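Local coordinates for oligopeptide-binding protein AppA (Bacillus subtilis, PDB 1XOC) that binds oligopeptides outside the cell membrane and delivers them to an ABC permease for uptake, supporting sporulation and genetic competence, at residues A[301-314]-A[483-495]. Sequence-based numbering, arbitrary orientation.
With ZN (zinc ion), chain E; ZN (zinc ion), chain I.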
loop_
_atom_site.group_PDB
_atom_site.type_symbol
_atom_site.label_atom_id
_atom_site.label_comp_id
_atom_site.label_asym_id
_atom_site.label_seq_id
_atom_site.Cartn_x
_atom_site.Cartn_y
_atom_site.Cartn_z
ATOM N N LEU A 301 -8.968 -0.938 19.123
ATOM C CA LEU A 301 -9.494 -1.947 18.176
ATOM C C LEU A 301 -10.497 -2.912 18.852
ATOM O O LEU A 301 -10.984 -3.859 18.226
ATOM C CB LEU A 301 -8.355 -2.802 17.556
ATOM C CG LEU A 301 -7.317 -2.224 16.588
ATOM C CD1 LEU A 301 -8.012 -1.464 15.500
ATOM C CD2 LEU A 301 -6.306 -1.352 17.261
ATOM N N ASP A 302 -10.818 -2.667 20.120
ATOM C CA ASP A 302 -11.661 -3.579 20.889
ATOM C C ASP A 302 -11.133 -5.020 20.813
ATOM O O ASP A 302 -11.892 -5.978 20.744
ATOM C CB ASP A 302 -13.125 -3.486 20.424
ATOM C CG ASP A 302 -13.817 -2.217 20.922
ATOM O OD1 ASP A 302 -13.146 -1.352 21.549
ATOM O OD2 ASP A 302 -15.044 -2.075 20.683
ATOM N N GLY A 303 -9.816 -5.146 20.834
ATOM C CA GLY A 303 -9.169 -6.439 20.843
ATOM C C GLY A 303 -9.124 -7.160 19.514
ATOM O O GLY A 303 -8.697 -8.302 19.438
ATOM N N ASP A 304 -9.500 -6.476 18.434
ATOM C CA ASP A 304 -9.621 -7.088 17.114
ATOM C C ASP A 304 -8.415 -6.749 16.261
ATOM O O ASP A 304 -8.383 -5.717 15.609
ATOM C CB ASP A 304 -10.917 -6.588 16.483
ATOM C CG ASP A 304 -11.367 -7.407 15.276
ATOM O OD1 ASP A 304 -12.544 -7.789 15.214
ATOM O OD2 ASP A 304 -10.594 -7.547 14.317
ATOM N N GLY A 305 -7.415 -7.627 16.285
ATOM C CA GLY A 305 -6.124 -7.351 15.687
ATOM C C GLY A 305 -5.046 -7.820 16.653
ATOM O O GLY A 305 -5.285 -7.982 17.826
ATOM N N GLU A 306 -3.844 -8.050 16.142
ATOM C CA GLU A 306 -2.730 -8.501 16.957
ATOM C C GLU A 306 -1.558 -7.525 16.858
ATOM O O GLU A 306 -1.297 -6.968 15.795
ATOM C CB GLU A 306 -2.239 -9.847 16.439
ATOM C CG GLU A 306 -3.239 -10.957 16.578
ATOM C CD GLU A 306 -3.686 -11.190 17.997
ATOM O OE1 GLU A 306 -2.832 -11.183 18.942
ATOM O OE2 GLU A 306 -4.907 -11.445 18.170
ATOM N N VAL A 307 -0.825 -7.369 17.963
ATOM C CA VAL A 307 0.347 -6.520 17.954
ATOM C C VAL A 307 1.369 -7.097 16.971
ATOM O O VAL A 307 1.569 -8.312 16.926
ATOM C CB VAL A 307 0.968 -6.390 19.377
ATOM C CG1 VAL A 307 2.281 -5.623 19.351
ATOM C CG2 VAL A 307 0.009 -5.695 20.315
ATOM N N ALA A 308 2.033 -6.209 16.243
ATOM C CA ALA A 308 3.028 -6.542 15.220
ATOM C C ALA A 308 4.450 -6.330 15.756
ATOM O O ALA A 308 4.741 -5.301 16.361
ATOM C CB ALA A 308 2.838 -5.688 14.003
ATOM N N TYR A 309 5.331 -7.314 15.530
ATOM C CA TYR A 309 6.737 -7.187 15.884
ATOM C C TYR A 309 7.689 -7.336 14.692
ATOM O O TYR A 309 8.903 -7.141 14.854
ATOM C CB TYR A 309 7.098 -8.250 16.907
ATOM C CG TYR A 309 6.228 -8.216 18.114
ATOM C CD1 TYR A 309 6.447 -7.273 19.110
ATOM C CD2 TYR A 309 5.164 -9.087 18.262
ATOM C CE1 TYR A 309 5.652 -7.209 20.239
ATOM C CE2 TYR A 309 4.342 -9.026 19.407
ATOM C CZ TYR A 309 4.603 -8.075 20.391
ATOM O OH TYR A 309 3.815 -7.987 21.525
ATOM N N ILE A 310 7.136 -7.695 13.527
ATOM C CA ILE A 310 7.889 -8.005 12.313
ATOM C C ILE A 310 7.319 -7.202 11.133
ATOM O O ILE A 310 6.098 -7.076 11.010
ATOM C CB ILE A 310 7.790 -9.534 12.063
ATOM C CG1 ILE A 310 8.442 -10.262 13.227
ATOM C CG2 ILE A 310 8.404 -9.981 10.747
ATOM C CD1 ILE A 310 8.110 -11.698 13.268
ATOM N N PRO A 311 8.196 -6.669 10.244
ATOM C CA PRO A 311 7.738 -5.908 9.072
ATOM C C PRO A 311 7.222 -6.796 7.933
ATOM O O PRO A 311 7.601 -6.632 6.766
ATOM C CB PRO A 311 9.010 -5.141 8.661
ATOM C CG PRO A 311 10.084 -6.056 9.007
ATOM C CD PRO A 311 9.669 -6.693 10.310
ATOM N N GLU A 312 6.344 -7.728 8.263
ATOM C CA GLU A 312 5.770 -8.622 7.252
ATOM C C GLU A 312 4.460 -9.160 7.794
ATOM O O GLU A 312 4.264 -9.244 8.997
ATOM C CB GLU A 312 6.724 -9.771 6.942
ATOM C CG GLU A 312 6.262 -10.696 5.775
ATOM C CD GLU A 312 5.876 -9.922 4.497
ATOM O OE1 GLU A 312 4.663 -9.697 4.271
ATOM O OE2 GLU A 312 6.799 -9.548 3.729
ATOM N N SER A 313 3.545 -9.489 6.899
ATOM C CA SER A 313 2.245 -9.996 7.301
ATOM C C SER A 313 2.338 -11.488 7.609
ATOM O O SER A 313 3.013 -12.241 6.883
ATOM C CB SER A 313 1.275 -9.838 6.147
ATOM O OG SER A 313 0.043 -10.395 6.467
ATOM N N PRO A 314 1.634 -11.947 8.667
ATOM C CA PRO A 314 1.487 -13.399 8.904
ATOM C C PRO A 314 0.947 -14.199 7.723
ATOM O O PRO A 314 1.124 -15.412 7.708
ATOM C CB PRO A 314 0.529 -13.465 10.093
ATOM C CG PRO A 314 0.738 -12.145 10.794
ATOM C CD PRO A 314 1.014 -11.170 9.736
ATOM N N TYR A 483 10.615 1.887 12.533
ATOM C CA TYR A 483 9.228 2.107 12.897
ATOM C C TYR A 483 8.989 1.505 14.280
ATOM O O TYR A 483 9.708 0.589 14.691
ATOM C CB TYR A 483 8.263 1.337 11.981
ATOM C CG TYR A 483 8.273 1.579 10.481
ATOM C CD1 TYR A 483 8.817 2.707 9.899
ATOM C CD2 TYR A 483 7.689 0.639 9.628
ATOM C CE1 TYR A 483 8.757 2.911 8.519
ATOM C CE2 TYR A 483 7.626 0.835 8.239
ATOM C CZ TYR A 483 8.146 1.957 7.693
ATOM O OH TYR A 483 8.081 2.111 6.323
ATOM N N THR A 484 7.952 2.004 14.957
ATOM C CA THR A 484 7.257 1.247 15.977
ATOM C C THR A 484 6.148 0.484 15.271
ATOM O O THR A 484 5.200 1.071 14.742
ATOM C CB THR A 484 6.693 2.149 17.107
ATOM O OG1 THR A 484 7.788 2.751 17.781
ATOM C CG2 THR A 484 5.921 1.386 18.074
ATOM N N PHE A 485 6.261 -0.829 15.252
ATOM C CA PHE A 485 5.257 -1.641 14.618
ATOM C C PHE A 485 4.074 -1.711 15.564
ATOM O O PHE A 485 4.257 -1.946 16.750
ATOM C CB PHE A 485 5.838 -3.029 14.289
ATOM C CG PHE A 485 6.955 -2.964 13.294
ATOM C CD1 PHE A 485 8.285 -2.923 13.725
ATOM C CD2 PHE A 485 6.692 -2.875 11.942
ATOM C CE1 PHE A 485 9.329 -2.805 12.808
ATOM C CE2 PHE A 485 7.718 -2.763 11.031
ATOM C CZ PHE A 485 9.040 -2.735 11.461
ATOM N N LEU A 486 2.855 -1.484 15.064
ATOM C CA LEU A 486 1.684 -1.412 15.935
ATOM C C LEU A 486 0.828 -2.674 15.881
ATOM O O LEU A 486 0.708 -3.363 16.882
ATOM C CB LEU A 486 0.861 -0.131 15.666
ATOM C CG LEU A 486 1.495 1.237 16.031
ATOM C CD1 LEU A 486 0.562 2.341 15.551
ATOM C CD2 LEU A 486 1.832 1.369 17.508
ATOM N N TYR A 487 0.221 -2.981 14.741
ATOM C CA TYR A 487 -0.614 -4.168 14.640
ATOM C C TYR A 487 -0.831 -4.663 13.213
ATOM O O TYR A 487 -0.607 -3.948 12.257
ATOM C CB TYR A 487 -1.965 -3.968 15.319
ATOM C CG TYR A 487 -2.714 -2.768 14.819
ATOM C CD1 TYR A 487 -2.457 -1.528 15.340
ATOM C CD2 TYR A 487 -3.675 -2.874 13.830
ATOM C CE1 TYR A 487 -3.103 -0.431 14.899
ATOM C CE2 TYR A 487 -4.346 -1.752 13.380
ATOM C CZ TYR A 487 -4.045 -0.535 13.929
ATOM O OH TYR A 487 -4.677 0.615 13.525
ATOM N N TYR A 488 -1.281 -5.906 13.108
ATOM C CA TYR A 488 -1.769 -6.470 11.844
ATOM C C TYR A 488 -3.288 -6.375 11.807
ATOM O O TYR A 488 -3.965 -7.018 12.612
ATOM C CB TYR A 488 -1.354 -7.941 11.737
ATOM C CG TYR A 488 0.133 -8.146 11.869
ATOM C CD1 TYR A 488 1.016 -7.572 10.973
ATOM C CD2 TYR A 488 0.656 -8.967 12.863
ATOM C CE1 TYR A 488 2.394 -7.751 11.098
ATOM C CE2 TYR A 488 2.029 -9.166 12.992
ATOM C CZ TYR A 488 2.890 -8.556 12.107
ATOM O OH TYR A 488 4.254 -8.752 12.256
ATOM N N PRO A 489 -3.837 -5.530 10.929
ATOM C CA PRO A 489 -5.273 -5.321 10.969
ATOM C C PRO A 489 -6.091 -6.367 10.264
ATOM O O PRO A 489 -5.591 -7.037 9.347
ATOM C CB PRO A 489 -5.435 -4.045 10.182
ATOM C CG PRO A 489 -4.335 -4.034 9.244
ATOM C CD PRO A 489 -3.196 -4.666 9.925
ATOM N N ASN A 490 -7.361 -6.475 10.651
ATOM C CA ASN A 490 -8.318 -7.321 9.929
ATOM C C ASN A 490 -9.254 -6.431 9.109
ATOM O O ASN A 490 -9.581 -5.323 9.515
ATOM C CB ASN A 490 -9.156 -8.116 10.918
ATOM C CG ASN A 490 -8.312 -9.051 11.757
ATOM O OD1 ASN A 490 -7.575 -9.860 11.184
ATOM N ND2 ASN A 490 -8.431 -8.996 13.088
ATOM N N ASN A 491 -9.670 -6.934 7.964
ATOM C CA ASN A 491 -10.710 -6.300 7.179
ATOM C C ASN A 491 -12.076 -6.869 7.565
ATOM O O ASN A 491 -12.217 -8.088 7.798
ATOM C CB ASN A 491 -10.502 -6.561 5.711
ATOM C CG ASN A 491 -9.335 -5.830 5.133
ATOM O OD1 ASN A 491 -9.065 -4.694 5.494
ATOM N ND2 ASN A 491 -8.632 -6.475 4.212
ATOM N N HIS A 492 -13.083 -6.004 7.592
ATOM C CA HIS A 492 -14.472 -6.372 7.837
ATOM C C HIS A 492 -15.314 -5.800 6.713
ATOM O O HIS A 492 -15.800 -4.656 6.796
ATOM C CB HIS A 492 -14.937 -5.817 9.186
ATOM C CG HIS A 492 -14.107 -6.294 10.337
ATOM N ND1 HIS A 492 -12.946 -5.670 10.716
ATOM C CD2 HIS A 492 -14.253 -7.353 11.176
ATOM C CE1 HIS A 492 -12.414 -6.292 11.750
ATOM N NE2 HIS A 492 -13.180 -7.318 12.044
ATOM N N MET A 493 -15.451 -6.566 5.644
ATOM C CA MET A 493 -16.035 -6.042 4.419
ATOM C C MET A 493 -17.543 -6.247 4.398
ATOM O O MET A 493 -18.031 -7.383 4.264
ATOM C CB MET A 493 -15.381 -6.682 3.195
ATOM C CG MET A 493 -13.863 -6.668 3.252
ATOM S SD MET A 493 -13.201 -5.011 3.450
ATOM C CE MET A 493 -13.909 -4.207 2.030
ATOM N N ALA A 494 -18.276 -5.141 4.549
ATOM C CA ALA A 494 -19.732 -5.134 4.428
ATOM C C ALA A 494 -20.138 -4.982 2.973
ATOM O O ALA A 494 -19.575 -4.175 2.266
ATOM C CB ALA A 494 -20.305 -4.020 5.231
ATOM N N MET A 495 -21.124 -5.786 2.546
ATOM C CA MET A 495 -21.547 -5.828 1.150
ATOM C C MET A 495 -23.012 -6.255 1.093
ATOM O O MET A 495 -23.540 -6.780 2.060
ATOM C CB MET A 495 -20.695 -6.806 0.347
ATOM C CG MET A 495 -20.819 -8.221 0.833
ATOM S SD MET A 495 -19.518 -9.249 0.162
ATOM C CE MET A 495 -18.172 -8.704 1.164
HETATM ZN ZN ZN E . -12.900 -8.724 13.486
HETATM ZN ZN ZN I . -4.961 -11.430 20.225
HETATM O O HOH W 1 -8.423 -5.076 12.922
HETATM O O HOH W 2 -4.279 -9.477 13.432
HETATM O O HOH W 3 4.852 -10.151 14.918
#
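The phenol ring of Y488 lies sandwiched between A308 and P314: A308 CB sits 3.6 Å from the centroid of the Y488 ring on one face, and P314 CD stands squarely over the other, both as CH-pi contacts. With CG anti to its carbonyl carbon (chi1 -56°), the ring extends into the curl of 308-314, where Y488 OH donates to I310 O at 2.8 Å and accepts a hydrogen bond from a water that in turn accepts one from Y309 N. Tyrosine suits this place by offering two flat faces and one polar end; an alanine here would probably open a gap between A308 and P314 and leave I310 O without its phenol donor. Beside it, P311 CB packs obliquely on F485 CE2 (3.6 Å). On the side away from Y488, L301 CD2 rests over the face of Y487, which also touches the bound peptide's backbone.

Further along, aspartate and histidine supply oxygen and nitrogen ligands to a zinc ion: D304 OD1 and H492 NE2 each bind at 2.0 Å. N490 ND2 donates to D304 OD2 at 2.9 Å, on the anti side and tilted 30° from the carboxylate plane, helping to fix it. At G305's backbone angles a CB would jam against the preceding carbonyl oxygen.

Between these clusters, weakly bonded strand 306-307 pairs antiparallel with 483-496 through Y488 N to E306 O (2.9 Å), followed by A308 N to L486 O. In this solute-binding protein's mixed sheet, L486 and Y487 both face V267 of strand 265-271, a classic beta bulge, and helix 371-385 packs on L301 and Y487.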